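Local coordinates for protein voltage-sensor containing phosphatase (Ciona intestinalis, PDB 3V0D) that probably dephosphorylates membrane phosphoinositides under the control of a voltage sensor, through a PTEN-like phosphatase domain joined to a C2 domain, at residues Phe294-Arg308 with Trp320-Phe333. The protein carries 1 engineered substitution. Numbering follows the deposited sequence.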
# COMPACT_ATOMS: atom_id res chain seq x y z
N PHE A 294 -3.32 4.88 -7.56
CA PHE A 294 -2.44 4.97 -8.71
C PHE A 294 -1.75 6.33 -8.68
O PHE A 294 -2.20 7.25 -8.00
CB PHE A 294 -3.19 4.74 -10.04
CG PHE A 294 -4.13 5.85 -10.38
CD1 PHE A 294 -3.74 6.87 -11.25
CD2 PHE A 294 -5.40 5.93 -9.80
CE1 PHE A 294 -4.59 7.91 -11.54
CE2 PHE A 294 -6.26 7.00 -10.08
CZ PHE A 294 -5.85 7.99 -10.96
N ASN A 295 -0.68 6.46 -9.46
CA ASN A 295 0.01 7.74 -9.59
C ASN A 295 -0.16 8.27 -11.01
O ASN A 295 0.08 7.55 -11.99
CB ASN A 295 1.49 7.58 -9.23
CG ASN A 295 2.20 8.94 -9.21
OD1 ASN A 295 2.45 9.52 -10.26
ND2 ASN A 295 2.49 9.45 -8.03
N THR A 296 -0.61 9.52 -11.11
CA THR A 296 -0.91 10.08 -12.43
C THR A 296 0.28 10.07 -13.40
O THR A 296 0.11 9.95 -14.60
CB THR A 296 -1.45 11.51 -12.33
OG1 THR A 296 -0.46 12.36 -11.74
CG2 THR A 296 -2.74 11.59 -11.53
N SER A 297 1.49 10.20 -12.86
CA SER A 297 2.70 10.23 -13.69
C SER A 297 3.02 8.93 -14.35
O SER A 297 3.80 8.88 -15.30
CB SER A 297 3.90 10.58 -12.87
OG SER A 297 3.75 11.85 -12.36
N LEU A 298 2.47 7.85 -13.80
CA LEU A 298 2.78 6.51 -14.26
C LEU A 298 1.66 5.92 -15.10
O LEU A 298 1.78 4.81 -15.61
CB LEU A 298 3.38 5.62 -13.17
CG LEU A 298 4.72 6.16 -12.64
CD1 LEU A 298 5.11 5.36 -11.43
CD2 LEU A 298 5.84 6.09 -13.66
N VAL A 299 0.59 6.70 -15.30
CA VAL A 299 -0.49 6.33 -16.22
C VAL A 299 0.03 6.31 -17.64
O VAL A 299 0.79 7.19 -18.05
CB VAL A 299 -1.68 7.32 -16.10
CG1 VAL A 299 -2.71 7.13 -17.22
CG2 VAL A 299 -2.35 7.13 -14.77
N GLU A 300 -0.39 5.29 -18.38
CA GLU A 300 -0.05 5.16 -19.79
C GLU A 300 -1.28 5.41 -20.64
O GLU A 300 -2.34 4.82 -20.42
CB GLU A 300 0.51 3.76 -20.07
CG GLU A 300 1.75 3.45 -19.24
CD GLU A 300 2.24 2.03 -19.42
OE1 GLU A 300 1.98 1.20 -18.52
OE2 GLU A 300 2.87 1.75 -20.46
N GLY A 301 -1.15 6.31 -21.60
CA GLY A 301 -2.23 6.61 -22.52
C GLY A 301 -3.37 7.29 -21.78
O GLY A 301 -3.14 8.12 -20.91
N ASP A 302 -4.60 6.93 -22.15
CA ASP A 302 -5.78 7.66 -21.67
C ASP A 302 -6.59 6.90 -20.62
O ASP A 302 -7.73 7.27 -20.33
CB ASP A 302 -6.69 8.05 -22.85
CG ASP A 302 -7.41 6.86 -23.47
OD1 ASP A 302 -7.15 5.70 -23.10
OD2 ASP A 302 -8.25 7.09 -24.37
N HIS A 303 -6.02 5.83 -20.05
CA HIS A 303 -6.78 5.05 -19.07
C HIS A 303 -5.86 4.19 -18.22
O HIS A 303 -4.68 4.00 -18.55
CB HIS A 303 -7.80 4.12 -19.78
CG HIS A 303 -7.15 3.08 -20.62
ND1 HIS A 303 -6.98 1.77 -20.22
CD2 HIS A 303 -6.59 3.17 -21.84
CE1 HIS A 303 -6.36 1.10 -21.18
NE2 HIS A 303 -6.11 1.93 -22.17
N VAL A 304 -6.42 3.68 -17.13
CA VAL A 304 -5.79 2.60 -16.37
C VAL A 304 -6.86 1.56 -16.11
O VAL A 304 -7.98 1.89 -15.66
CB VAL A 304 -5.08 3.08 -15.08
CG1 VAL A 304 -6.05 3.71 -14.09
CG2 VAL A 304 -4.29 1.94 -14.45
N THR A 305 -6.53 0.32 -16.42
CA THR A 305 -7.42 -0.80 -16.18
C THR A 305 -6.79 -1.71 -15.16
O THR A 305 -5.62 -2.07 -15.28
CB THR A 305 -7.70 -1.57 -17.49
OG1 THR A 305 -8.31 -0.67 -18.41
CG2 THR A 305 -8.63 -2.74 -17.25
N LEU A 306 -7.56 -2.06 -14.15
CA LEU A 306 -7.11 -2.94 -13.09
C LEU A 306 -7.94 -4.22 -13.08
O LEU A 306 -9.18 -4.18 -13.07
CB LEU A 306 -7.20 -2.24 -11.73
CG LEU A 306 -6.37 -0.96 -11.65
CD1 LEU A 306 -6.50 -0.37 -10.27
CD2 LEU A 306 -4.91 -1.24 -11.93
N LYS A 307 -7.24 -5.35 -13.12
CA LYS A 307 -7.93 -6.62 -12.98
C LYS A 307 -8.21 -6.93 -11.51
O LYS A 307 -7.78 -6.22 -10.61
CB LYS A 307 -7.14 -7.74 -13.65
CG LYS A 307 -6.71 -7.44 -15.07
CD LYS A 307 -5.96 -8.64 -15.65
CE LYS A 307 -4.73 -8.27 -16.46
NZ LYS A 307 -3.88 -9.48 -16.67
N ARG A 308 -8.98 -7.99 -11.27
CA ARG A 308 -9.43 -8.31 -9.91
C ARG A 308 -8.28 -8.33 -8.91
O ARG A 308 -8.36 -7.75 -7.83
CB ARG A 308 -10.16 -9.67 -9.92
CG ARG A 308 -10.61 -10.13 -8.55
CD ARG A 308 -11.38 -11.44 -8.62
NE ARG A 308 -10.49 -12.52 -9.04
CZ ARG A 308 -10.90 -13.76 -9.30
NH1 ARG A 308 -12.19 -14.10 -9.17
NH2 ARG A 308 -10.00 -14.67 -9.67
N TRP A 320 -13.98 -14.09 -4.02
CA TRP A 320 -14.07 -14.40 -5.44
C TRP A 320 -15.42 -14.99 -5.91
O TRP A 320 -15.61 -15.15 -7.10
CB TRP A 320 -12.89 -15.28 -5.87
CG TRP A 320 -11.55 -14.51 -5.88
CD1 TRP A 320 -11.33 -13.19 -5.51
CD2 TRP A 320 -10.27 -15.05 -6.23
NE1 TRP A 320 -10.00 -12.88 -5.66
CE2 TRP A 320 -9.32 -14.00 -6.08
CE3 TRP A 320 -9.82 -16.32 -6.64
CZ2 TRP A 320 -7.95 -14.19 -6.34
CZ3 TRP A 320 -8.48 -16.49 -6.92
CH2 TRP A 320 -7.55 -15.44 -6.77
N LYS A 321 -16.34 -15.27 -4.99
CA LYS A 321 -17.70 -15.57 -5.43
C LYS A 321 -18.46 -14.32 -5.84
O LYS A 321 -19.41 -14.39 -6.63
CB LYS A 321 -18.51 -16.29 -4.35
CG LYS A 321 -18.00 -17.68 -4.00
CD LYS A 321 -19.06 -18.53 -3.29
CE LYS A 321 -19.47 -17.96 -1.93
NZ LYS A 321 -18.33 -17.86 -0.95
N ILE A 322 -18.03 -13.19 -5.29
CA ILE A 322 -18.62 -11.89 -5.62
C ILE A 322 -17.87 -11.25 -6.78
O ILE A 322 -18.48 -10.83 -7.77
CB ILE A 322 -18.68 -10.96 -4.39
CG1 ILE A 322 -19.68 -11.52 -3.37
CG2 ILE A 322 -19.08 -9.54 -4.80
CD1 ILE A 322 -19.88 -10.65 -2.14
N TYR A 323 -16.54 -11.14 -6.65
CA TYR A 323 -15.73 -10.57 -7.71
C TYR A 323 -15.20 -11.72 -8.54
O TYR A 323 -14.29 -12.42 -8.12
CB TYR A 323 -14.56 -9.72 -7.13
CG TYR A 323 -15.04 -8.67 -6.17
CD1 TYR A 323 -14.86 -8.83 -4.81
CD2 TYR A 323 -15.72 -7.53 -6.62
CE1 TYR A 323 -15.32 -7.88 -3.91
CE2 TYR A 323 -16.18 -6.56 -5.72
CZ TYR A 323 -16.00 -6.76 -4.38
OH TYR A 323 -16.48 -5.81 -3.51
N ARG A 324 -15.82 -11.93 -9.70
CA ARG A 324 -15.48 -13.04 -10.58
C ARG A 324 -14.22 -12.74 -11.37
O ARG A 324 -13.67 -11.63 -11.29
CB ARG A 324 -16.69 -13.37 -11.46
CG ARG A 324 -17.86 -13.92 -10.65
CD ARG A 324 -19.13 -14.08 -11.49
NE ARG A 324 -19.79 -12.78 -11.70
CZ ARG A 324 -19.98 -12.18 -12.87
NH1 ARG A 324 -19.58 -12.75 -14.01
NH2 ARG A 324 -20.62 -11.03 -12.91
N ASP A 325 -13.72 -13.73 -12.10
CA ASP A 325 -12.36 -13.58 -12.65
C ASP A 325 -12.23 -12.47 -13.69
O ASP A 325 -11.13 -11.97 -13.91
CB ASP A 325 -11.75 -14.91 -13.12
CG ASP A 325 -12.54 -15.58 -14.21
OD1 ASP A 325 -13.36 -14.94 -14.90
OD2 ASP A 325 -12.30 -16.78 -14.42
N ASN A 326 -13.35 -12.06 -14.28
CA ASN A 326 -13.38 -10.98 -15.26
C ASN A 326 -13.82 -9.63 -14.67
O ASN A 326 -14.08 -8.68 -15.43
CB ASN A 326 -14.23 -11.33 -16.48
CG ASN A 326 -15.68 -11.62 -16.14
OD1 ASN A 326 -16.58 -11.24 -16.90
ND2 ASN A 326 -15.93 -12.33 -15.04
N PHE A 327 -13.88 -9.54 -13.35
CA PHE A 327 -14.14 -8.25 -12.69
C PHE A 327 -12.95 -7.33 -12.88
O PHE A 327 -11.82 -7.66 -12.53
CB PHE A 327 -14.39 -8.49 -11.21
CG PHE A 327 -14.69 -7.21 -10.46
CD1 PHE A 327 -15.99 -6.70 -10.46
CD2 PHE A 327 -13.71 -6.53 -9.73
CE1 PHE A 327 -16.28 -5.53 -9.78
CE2 PHE A 327 -14.00 -5.37 -9.03
CZ PHE A 327 -15.29 -4.87 -9.06
N THR A 328 -13.22 -6.16 -13.46
CA THR A 328 -12.18 -5.14 -13.71
C THR A 328 -12.76 -3.77 -13.49
O THR A 328 -13.98 -3.57 -13.62
CB THR A 328 -11.57 -5.21 -15.16
OG1 THR A 328 -12.51 -4.71 -16.12
CG2 THR A 328 -11.12 -6.61 -15.54
N VAL A 329 -11.89 -2.81 -13.19
CA VAL A 329 -12.26 -1.40 -13.12
C VAL A 329 -11.30 -0.64 -14.01
O VAL A 329 -10.09 -0.80 -13.90
CB VAL A 329 -12.18 -0.86 -11.67
CG1 VAL A 329 -12.55 0.64 -11.65
CG2 VAL A 329 -13.14 -1.66 -10.75
N LYS A 330 -11.85 0.19 -14.90
CA LYS A 330 -11.08 1.05 -15.81
C LYS A 330 -11.45 2.51 -15.54
O LYS A 330 -12.64 2.86 -15.59
CB LYS A 330 -11.37 0.69 -17.26
CG LYS A 330 -10.73 1.65 -18.24
CD LYS A 330 -10.95 1.26 -19.68
CE LYS A 330 -12.35 1.56 -20.12
NZ LYS A 330 -12.42 1.39 -21.59
N LEU A 331 -10.44 3.35 -15.30
CA LEU A 331 -10.63 4.79 -15.31
C LEU A 331 -10.19 5.34 -16.64
O LEU A 331 -9.11 4.98 -17.14
CB LEU A 331 -9.83 5.49 -14.22
CG LEU A 331 -10.12 5.05 -12.79
CD1 LEU A 331 -9.22 5.79 -11.82
CD2 LEU A 331 -11.58 5.29 -12.45
N THR A 332 -11.02 6.20 -17.22
CA THR A 332 -10.67 6.96 -18.42
C THR A 332 -10.30 8.37 -17.98
O THR A 332 -10.94 8.94 -17.09
CB THR A 332 -11.87 6.97 -19.38
OG1 THR A 332 -12.19 5.62 -19.70
CG2 THR A 332 -11.57 7.75 -20.66
N PHE A 333 -9.28 8.95 -18.64
CA PHE A 333 -8.74 10.26 -18.27
C PHE A 333 -8.75 11.22 -19.46
O PHE A 333 -8.59 10.79 -20.61
CB PHE A 333 -7.26 10.14 -17.87
CG PHE A 333 -7.01 9.22 -16.71
CD1 PHE A 333 -6.35 8.02 -16.89
CD2 PHE A 333 -7.40 9.58 -15.42
CE1 PHE A 333 -6.09 7.19 -15.81
CE2 PHE A 333 -7.15 8.76 -14.33
CZ PHE A 333 -6.50 7.55 -14.53
O HOH W 1 -10.09 -9.43 -13.73
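The guanidinium of Arg308 lies flat on the indole of Trp320, planes 2° apart, with Arg308 CZ 3.5 Å from the centroid of the five-membered ring in a cation-pi stack. The extended first part of the chain, Arg308 CG anti to the backbone N (chi1 177°), carries CD over the same indole face in a CH-pi contact, and the bend at chi3 then turns the guanidinium flat onto the ring. Asp325 CA lies over the opposite face, offset toward the rim, and at the edge Arg308 NH1 gives Tyr323 O a nearly straight hydrogen bond of 2.9 Å, within the guanidinium plane. The two faces and the NH1 bond restrict the rotation, and Arg308 NE and NH2 are also hydrogen-bonded, just beyond the two segments; Trp320 NE1 is bonded to Pro314 O. A water accepts from Arg308 N and donates to Asp325 O. From here strands 303-307 and 328-333 run antiparallel at the edge of one sheet of the PTEN-type C2 beta sandwich. Paired backbone bonds join Val304 with Leu331 and Leu306 with Val329; Leu306 and Val329 side chains reach Phe292 of the facing sheet. On the other face Lys330 CG lies 3.4 Å from Thr305 OG1. At the far end the Phe333 ring meets that of Phe294 obliquely, Phe333 CZ to Phe294 CE1 3.6 Å, planes at 47°. Val299 CG1 packs 3.7 Å from Phe333 CE1, and Phe333 N bonds Asp302 O at 2.8 Å.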